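Local coordinates for protein bradyzoite pseudokinase 1 (Toxoplasma gondii, PDB 6M7Z) that is a pseudokinase of a divergent kinase family that lacks the glycine-rich loop, probably linked to membrane ultrastructure of the parasitophorous vacuole, at residues N152-K158 with D303-G307; V234-V239 with K275-E279. All coordinates share one frame. Residues are numbered along the deposited sequence.

Interaction 1: N152-K158 with D303-G307; sequences NMVAALK and DIEEG
Residues 152-158 form a regular helical run in the middle of helix 146-161, and 303-306 is the end of the short helix 301-306 laid against it, with Gly307 just after. At Asp303 the backbone is helical and the side chain takes no part. Ile304 supplies the apolar contact: CA-to-CB points toward 152-158, its CA lies 5.9 Å from Asn152 CA, its side chain is in the m,t rotamer, and its CG2 packs 3.6 Å from Asn152 CA and 3.8 Å from Ala155 CB. The small Ala155, pointing toward the partner, lets Glu305 come close, with the two CA atoms 6.0 Å apart. In the kinase-like fold, helix 146-161 corresponds to the αE helix of the C-lobe, so this contact lays the C-terminal helix on one flank of that core element. Glu305, m,t in chi1 and chi2, rests its CG 4.1 Å from Ala155 CB and carries its carboxylate onward; Lys158, all-trans, meets it in a long salt bridge, NZ to Glu305 OE1 3.5 Å. Beyond Glu306, Gly307 stops the helix with phi/psi 94/30 in a Schellman motif, its N bonded to Ile304 O at 2.9 Å; a CB there would jam against the preceding carbonyl O.

Interaction 2: V234-V239 with K275-E279; sequences VYSLGV and KMIEE
Met276, at the end of helix 263-276, lays its side chain (m,t,p) along residues 234-239 of helix 230-248, its CE sitting 3.6 Å from Val234 O, 3.7 Å from Gly238 N and 3.8 Å from Leu237 CD2, while its CB meets Val234 CG1 at 3.9 Å. Gly238 makes this approach possible: its CA is 4.9 Å from Met276 CA, and a CB there would fall 2.7 Å from Met276 CB. One turn back, Tyr235 CA points its hydrogen at Met276 O (3.4 Å), a CA-H...O contact. Ile277 then leaves helical geometry (phi/psi -103/18) and, with chi1 p, sets CG2 3.6 Å from both Gly238 C and Val239 N; Ile277 O lies at the edge of the Tyr235 ring, 3.6 Å from CE1. Glu278 continues extended, its O bonded to Arg284. The pair joins the kinase αF and αH helices; Ile290 of helix 287-291 touches Val234 and Met276, and helix 146-161 packs against Leu237.

How the interactions relate
From the N terminus, the chain passes the N-lobe sheet before reaching helix 146-161, where the first half of interaction 1 lies. It then runs through the small C-lobe strands into helix 230-248, which supplies 234-239, and after 35 intervening residues 275-279 returns to that helix, closing the short loop of interaction 2. Past helix 287-291, residues 303-307 return to 152-158 and close the much longer loop of interaction 1, inside which interaction 2 is nested. Their centres are 18 Å apart, yet Leu237 packs on residues of 152-158 that do not meet 303-307, its CD2 3.9 Å from Leu157 CD2 and 4.0 Å from Val154 CG2. Helices 146-161 and 230-248 meet directly, each carrying a later helix.

Interaction 1: N152-K158 with D303-G307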
ATOM      1  N   ASN A 152      -3.650 -10.246   8.454  1.00 37.29           N
ATOM      2  CA  ASN A 152      -3.908  -9.512   7.198  1.00 38.08           C
ATOM      3  C   ASN A 152      -2.586  -8.878   6.708  1.00 37.84           C
ATOM      4  O   ASN A 152      -2.234  -8.960   5.525  1.00 34.99           O
ATOM      5  CB  ASN A 152      -5.061  -8.521   7.418  1.00 41.60           C
ATOM      6  CG  ASN A 152      -5.675  -7.941   6.151  1.00 41.99           C
ATOM      7  OD1 ASN A 152      -4.976  -7.661   5.177  1.00 45.07           O
ATOM      8  ND2 ASN A 152      -6.986  -7.720   6.163  1.00 39.76           N
ATOM      9  N   MET A 153      -1.817  -8.307   7.648  1.00 34.33           N
ATOM     10  CA  MET A 153      -0.594  -7.600   7.323  1.00 34.14           C
ATOM     11  C   MET A 153       0.498  -8.575   6.860  1.00 35.35           C
ATOM     12  O   MET A 153       1.154  -8.318   5.827  1.00 34.56           O
ATOM     13  CB  MET A 153      -0.097  -6.770   8.511  1.00 35.90           C
ATOM     14  CG  MET A 153      -0.856  -5.456   8.692  1.00 34.81           C
ATOM     15  SD  MET A 153      -0.793  -4.770  10.368  1.00 34.20           S
ATOM     16  CE  MET A 153       0.920  -4.255  10.436  1.00 37.58           C
ATOM     17  N   VAL A 154       0.682  -9.681   7.595  1.00 36.32           N
ATOM     18  CA  VAL A 154       1.654 -10.732   7.228  1.00 41.18           C
ATOM     19  C   VAL A 154       1.294 -11.306   5.850  1.00 39.40           C
ATOM     20  O   VAL A 154       2.159 -11.511   5.013  1.00 37.39           O
ATOM     21  CB  VAL A 154       1.718 -11.864   8.276  1.00 48.80           C
ATOM     22  CG1 VAL A 154       2.644 -12.986   7.846  1.00 56.48           C
ATOM     23  CG2 VAL A 154       2.142 -11.385   9.641  1.00 53.31           C
ATOM     24  N   ALA A 155       0.008 -11.591   5.641  1.00 41.53           N
ATOM     25  CA  ALA A 155      -0.463 -12.207   4.407  1.00 45.10           C
ATOM     26  C   ALA A 155      -0.163 -11.283   3.225  1.00 41.20           C
ATOM     27  O   ALA A 155       0.218 -11.744   2.158  1.00 37.95           O
ATOM     28  CB  ALA A 155      -1.943 -12.510   4.490  1.00 47.60           C
ATOM     29  N   ALA A 156      -0.375  -9.979   3.435  1.00 40.23           N
ATOM     30  CA  ALA A 156      -0.206  -8.986   2.382  1.00 39.13           C
ATOM     31  C   ALA A 156       1.265  -8.964   1.941  1.00 39.37           C
ATOM     32  O   ALA A 156       1.564  -8.989   0.734  1.00 37.33           O
ATOM     33  CB  ALA A 156      -0.676  -7.645   2.862  1.00 34.63           C
ATOM     34  N   LEU A 157       2.168  -8.965   2.926  1.00 37.32           N
ATOM     35  CA  LEU A 157       3.601  -8.966   2.669  1.00 36.99           C
ATOM     36  C   LEU A 157       4.004 -10.239   1.908  1.00 40.03           C
ATOM     37  O   LEU A 157       4.765 -10.178   0.937  1.00 35.40           O
ATOM     38  CB  LEU A 157       4.359  -8.882   3.999  1.00 34.87           C
ATOM     39  CG  LEU A 157       5.880  -8.788   3.878  1.00 35.82           C
ATOM     40  CD1 LEU A 157       6.277  -7.681   2.926  1.00 34.62           C
ATOM     41  CD2 LEU A 157       6.513  -8.557   5.231  1.00 36.37           C
ATOM     42  N   LYS A 158       3.481 -11.386   2.354  1.00 46.14           N
ATOM     43  CA  LYS A 158       3.752 -12.674   1.723  1.00 48.50           C
ATOM     44  C   LYS A 158       3.350 -12.636   0.245  1.00 41.72           C
ATOM     45  O   LYS A 158       4.097 -13.138  -0.605  1.00 41.88           O
ATOM     46  CB  LYS A 158       3.017 -13.812   2.436  1.00 55.99           C
ATOM     47  CG  LYS A 158       3.545 -15.193   2.064  1.00 63.06           C
ATOM     48  CD  LYS A 158       2.648 -16.347   2.431  1.00 66.34           C
ATOM     49  CE  LYS A 158       2.985 -17.602   1.651  1.00 68.91           C
ATOM     50  NZ  LYS A 158       1.780 -18.437   1.437  1.00 70.41           N
ATOM     51  N   ASP A 303      -8.467 -17.541   3.480  1.00 82.72           N
ATOM     52  CA  ASP A 303      -9.538 -16.518   3.412  1.00 95.63           C
ATOM     53  C   ASP A 303      -8.949 -15.104   3.538  1.00 88.71           C
ATOM     54  O   ASP A 303      -9.427 -14.164   2.872  1.00 68.38           O
ATOM     55  CB  ASP A 303     -10.596 -16.714   4.499  1.00 94.39           C
ATOM     56  CG  ASP A 303     -11.465 -17.939   4.299  1.00121.28           C
ATOM     57  OD1 ASP A 303     -11.799 -18.237   3.136  1.00148.92           O
ATOM     58  OD2 ASP A 303     -11.808 -18.580   5.308  1.00120.55           O
ATOM     59  N   ILE A 304      -7.942 -14.956   4.407  1.00 74.73           N
ATOM     60  CA  ILE A 304      -7.231 -13.694   4.578  1.00 64.61           C
ATOM     61  C   ILE A 304      -6.632 -13.301   3.219  1.00 55.06           C
ATOM     62  O   ILE A 304      -6.825 -12.171   2.761  1.00 52.32           O
ATOM     63  CB  ILE A 304      -6.140 -13.789   5.669  1.00 65.60           C
ATOM     64  CG1 ILE A 304      -6.668 -14.364   6.991  1.00 64.42           C
ATOM     65  CG2 ILE A 304      -5.488 -12.427   5.853  1.00 72.30           C
ATOM     66  CD1 ILE A 304      -5.617 -14.667   8.054  1.00 72.58           C
ATOM     67  N   GLU A 305      -5.951 -14.265   2.580  1.00 50.41           N
ATOM     68  CA  GLU A 305      -5.219 -14.070   1.327  1.00 56.22           C
ATOM     69  C   GLU A 305      -6.175 -13.769   0.168  1.00 53.74           C
ATOM     70  O   GLU A 305      -5.776 -13.123  -0.792  1.00 62.27           O
ATOM     71  CB  GLU A 305      -4.346 -15.285   1.013  1.00 60.33           C
ATOM     72  CG  GLU A 305      -3.142 -15.411   1.929  1.00 73.19           C
ATOM     73  CD  GLU A 305      -2.315 -16.678   1.787  1.00 73.42           C
ATOM     74  OE1 GLU A 305      -1.191 -16.711   2.321  1.00 81.00           O
ATOM     75  OE2 GLU A 305      -2.801 -17.631   1.153  1.00 82.26           O
ATOM     76  N   GLU A 306      -7.428 -14.228   0.264  1.00 56.51           N
ATOM     77  CA  GLU A 306      -8.436 -13.976  -0.771  1.00 68.81           C
ATOM     78  C   GLU A 306      -9.082 -12.607  -0.553  1.00 63.54           C
ATOM     79  O   GLU A 306      -9.811 -12.124  -1.420  1.00 60.34           O
ATOM     80  CB  GLU A 306      -9.523 -15.054  -0.792  1.00 78.41           C
ATOM     81  CG  GLU A 306      -9.086 -16.390  -1.389  1.00 85.67           C
ATOM     82  CD  GLU A 306      -8.133 -16.357  -2.578  1.00 95.85           C
ATOM     83  OE1 GLU A 306      -7.085 -17.046  -2.516  1.00 99.03           O
ATOM     84  OE2 GLU A 306      -8.435 -15.651  -3.569  1.00 94.72           O
ATOM     85  N   GLY A 307      -8.837 -12.000   0.613  1.00 55.29           N
ATOM     86  CA  GLY A 307      -9.201 -10.607   0.858  1.00 55.72           C
ATOM     87  C   GLY A 307     -10.555 -10.464   1.525  1.00 58.00           C
ATOM     88  O   GLY A 307     -11.223  -9.433   1.362  1.00 60.39           O
TER

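Interaction 2: V234-V239 with K275-E279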
ATOM      1  N   VAL A 234      10.876  -8.521   7.339  1.00 30.23           N
ATOM      2  CA  VAL A 234      10.366  -9.107   8.596  1.00 30.86           C
ATOM      3  C   VAL A 234      10.644  -8.143   9.758  1.00 29.65           C
ATOM      4  O   VAL A 234       9.778  -7.925  10.592  1.00 29.44           O
ATOM      5  CB  VAL A 234      10.973 -10.499   8.886  1.00 32.32           C
ATOM      6  CG1 VAL A 234      10.747 -10.930  10.334  1.00 32.70           C
ATOM      7  CG2 VAL A 234      10.465 -11.556   7.926  1.00 33.57           C
ATOM      8  N   TYR A 235      11.866  -7.610   9.816  1.00 30.04           N
ATOM      9  CA  TYR A 235      12.249  -6.637  10.839  1.00 30.25           C
ATOM     10  C   TYR A 235      11.263  -5.451  10.820  1.00 28.36           C
ATOM     11  O   TYR A 235      10.679  -5.107  11.848  1.00 27.68           O
ATOM     12  CB  TYR A 235      13.703  -6.178  10.646  1.00 31.51           C
ATOM     13  CG  TYR A 235      14.132  -5.146  11.660  1.00 32.34           C
ATOM     14  CD1 TYR A 235      14.677  -5.518  12.878  1.00 33.22           C
ATOM     15  CD2 TYR A 235      13.944  -3.791  11.422  1.00 32.29           C
ATOM     16  CE1 TYR A 235      15.048  -4.572  13.823  1.00 34.34           C
ATOM     17  CE2 TYR A 235      14.296  -2.840  12.359  1.00 34.08           C
ATOM     18  CZ  TYR A 235      14.835  -3.229  13.571  1.00 34.97           C
ATOM     19  OH  TYR A 235      15.155  -2.272  14.490  1.00 37.29           O
ATOM     20  N   SER A 236      11.072  -4.851   9.640  1.00 26.88           N
ATOM     21  CA  SER A 236      10.230  -3.646   9.475  1.00 25.82           C
ATOM     22  C   SER A 236       8.789  -3.927   9.901  1.00 24.91           C
ATOM     23  O   SER A 236       8.151  -3.085  10.502  1.00 24.47           O
ATOM     24  CB  SER A 236      10.251  -3.139   8.045  1.00 25.50           C
ATOM     25  OG  SER A 236      11.555  -2.726   7.676  1.00 26.45           O
ATOM     26  N   LEU A 237       8.270  -5.103   9.547  1.00 25.33           N
ATOM     27  CA  LEU A 237       6.905  -5.456   9.882  1.00 25.55           C
ATOM     28  C   LEU A 237       6.809  -5.678  11.399  1.00 25.94           C
ATOM     29  O   LEU A 237       5.779  -5.379  12.026  1.00 25.56           O
ATOM     30  CB  LEU A 237       6.485  -6.702   9.107  1.00 26.21           C
ATOM     31  CG  LEU A 237       5.057  -7.162   9.386  1.00 27.44           C
ATOM     32  CD1 LEU A 237       4.057  -6.109   8.929  1.00 27.17           C
ATOM     33  CD2 LEU A 237       4.776  -8.485   8.710  1.00 28.55           C
ATOM     34  N   GLY A 238       7.885  -6.212  11.984  1.00 26.18           N
ATOM     35  CA  GLY A 238       8.014  -6.355  13.424  1.00 27.10           C
ATOM     36  C   GLY A 238       7.907  -5.015  14.127  1.00 26.63           C
ATOM     37  O   GLY A 238       7.149  -4.881  15.089  1.00 27.70           O
ATOM     38  N   VAL A 239       8.633  -4.017  13.609  1.00 25.47           N
ATOM     39  CA  VAL A 239       8.596  -2.663  14.144  1.00 25.19           C
ATOM     40  C   VAL A 239       7.173  -2.109  14.033  1.00 24.56           C
ATOM     41  O   VAL A 239       6.710  -1.418  14.931  1.00 24.33           O
ATOM     42  CB  VAL A 239       9.631  -1.748  13.450  1.00 24.98           C
ATOM     43  CG1 VAL A 239       9.395  -0.272  13.752  1.00 24.71           C
ATOM     44  CG2 VAL A 239      11.042  -2.157  13.801  1.00 25.22           C
ATOM     45  N   LYS A 275      10.430 -11.313  18.435  1.00 39.14           N
ATOM     46  CA  LYS A 275      11.176 -12.276  17.611  1.00 39.17           C
ATOM     47  C   LYS A 275      11.572 -11.628  16.280  1.00 39.53           C
ATOM     48  O   LYS A 275      12.693 -11.845  15.782  1.00 42.09           O
ATOM     49  CB  LYS A 275      10.350 -13.537  17.347  1.00 42.11           C
ATOM     50  CG  LYS A 275      10.090 -14.397  18.567  1.00 46.62           C
ATOM     51  CD  LYS A 275       9.061 -15.500  18.315  1.00 53.56           C
ATOM     52  CE  LYS A 275       8.352 -15.981  19.573  1.00 61.28           C
ATOM     53  NZ  LYS A 275       6.875 -16.098  19.403  1.00 66.43           N
ATOM     54  N   MET A 276      10.642 -10.839  15.712  1.00 36.65           N
ATOM     55  CA  MET A 276      10.787 -10.274  14.371  1.00 34.85           C
ATOM     56  C   MET A 276      11.838  -9.154  14.362  1.00 33.84           C
ATOM     57  O   MET A 276      12.450  -8.929  13.324  1.00 33.05           O
ATOM     58  CB  MET A 276       9.440  -9.754  13.860  1.00 35.61           C
ATOM     59  CG  MET A 276       8.470 -10.877  13.578  1.00 37.36           C
ATOM     60  SD  MET A 276       6.756 -10.375  13.298  1.00 34.97           S
ATOM     61  CE  MET A 276       6.882  -9.730  11.628  1.00 34.19           C
ATOM     62  N   ILE A 277      12.084  -8.500  15.508  1.00 34.50           N
ATOM     63  CA  ILE A 277      13.032  -7.372  15.575  1.00 39.31           C
ATOM     64  C   ILE A 277      14.375  -7.782  16.198  1.00 42.51           C
ATOM     65  O   ILE A 277      15.152  -6.910  16.615  1.00 45.05           O
ATOM     66  CB  ILE A 277      12.422  -6.165  16.321  1.00 41.48           C
ATOM     67  CG1 ILE A 277      12.242  -6.448  17.820  1.00 39.16           C
ATOM     68  CG2 ILE A 277      11.135  -5.706  15.623  1.00 41.35           C
ATOM     69  CD1 ILE A 277      11.570  -5.345  18.602  1.00 41.06           C
ATOM     70  N   GLU A 278      14.673  -9.085  16.244  1.00 44.35           N
ATOM     71  CA  GLU A 278      16.009  -9.560  16.666  1.00 47.42           C
ATOM     72  C   GLU A 278      17.081  -8.861  15.813  1.00 45.26           C
ATOM     73  O   GLU A 278      16.927  -8.721  14.592  1.00 46.85           O
ATOM     74  CB  GLU A 278      16.094 -11.079  16.536  1.00 46.08           C
ATOM     75  CG  GLU A 278      15.429 -11.844  17.673  1.00 53.01           C
ATOM     76  CD  GLU A 278      16.134 -11.759  19.031  1.00 63.13           C
ATOM     77  OE1 GLU A 278      17.346 -11.413  19.051  1.00 61.70           O
ATOM     78  OE2 GLU A 278      15.456 -11.964  20.067  1.00 68.05           O
ATOM     79  N   GLU A 279      18.157  -8.413  16.473  1.00 46.09           N
ATOM     80  CA  GLU A 279      19.246  -7.659  15.845  1.00 50.78           C
ATOM     81  C   GLU A 279      19.864  -8.491  14.704  1.00 49.94           C
ATOM     82  O   GLU A 279      20.197  -7.949  13.667  1.00 44.94           O
ATOM     83  CB  GLU A 279      20.284  -7.251  16.897  1.00 57.88           C
ATOM     84  CG  GLU A 279      21.343  -6.271  16.394  1.00 72.37           C
ATOM     85  CD  GLU A 279      22.494  -5.936  17.348  1.00 77.67           C
ATOM     86  OE1 GLU A 279      23.586  -5.528  16.852  1.00 63.24           O
ATOM     87  OE2 GLU A 279      22.313  -6.057  18.591  1.00 67.70           O
TER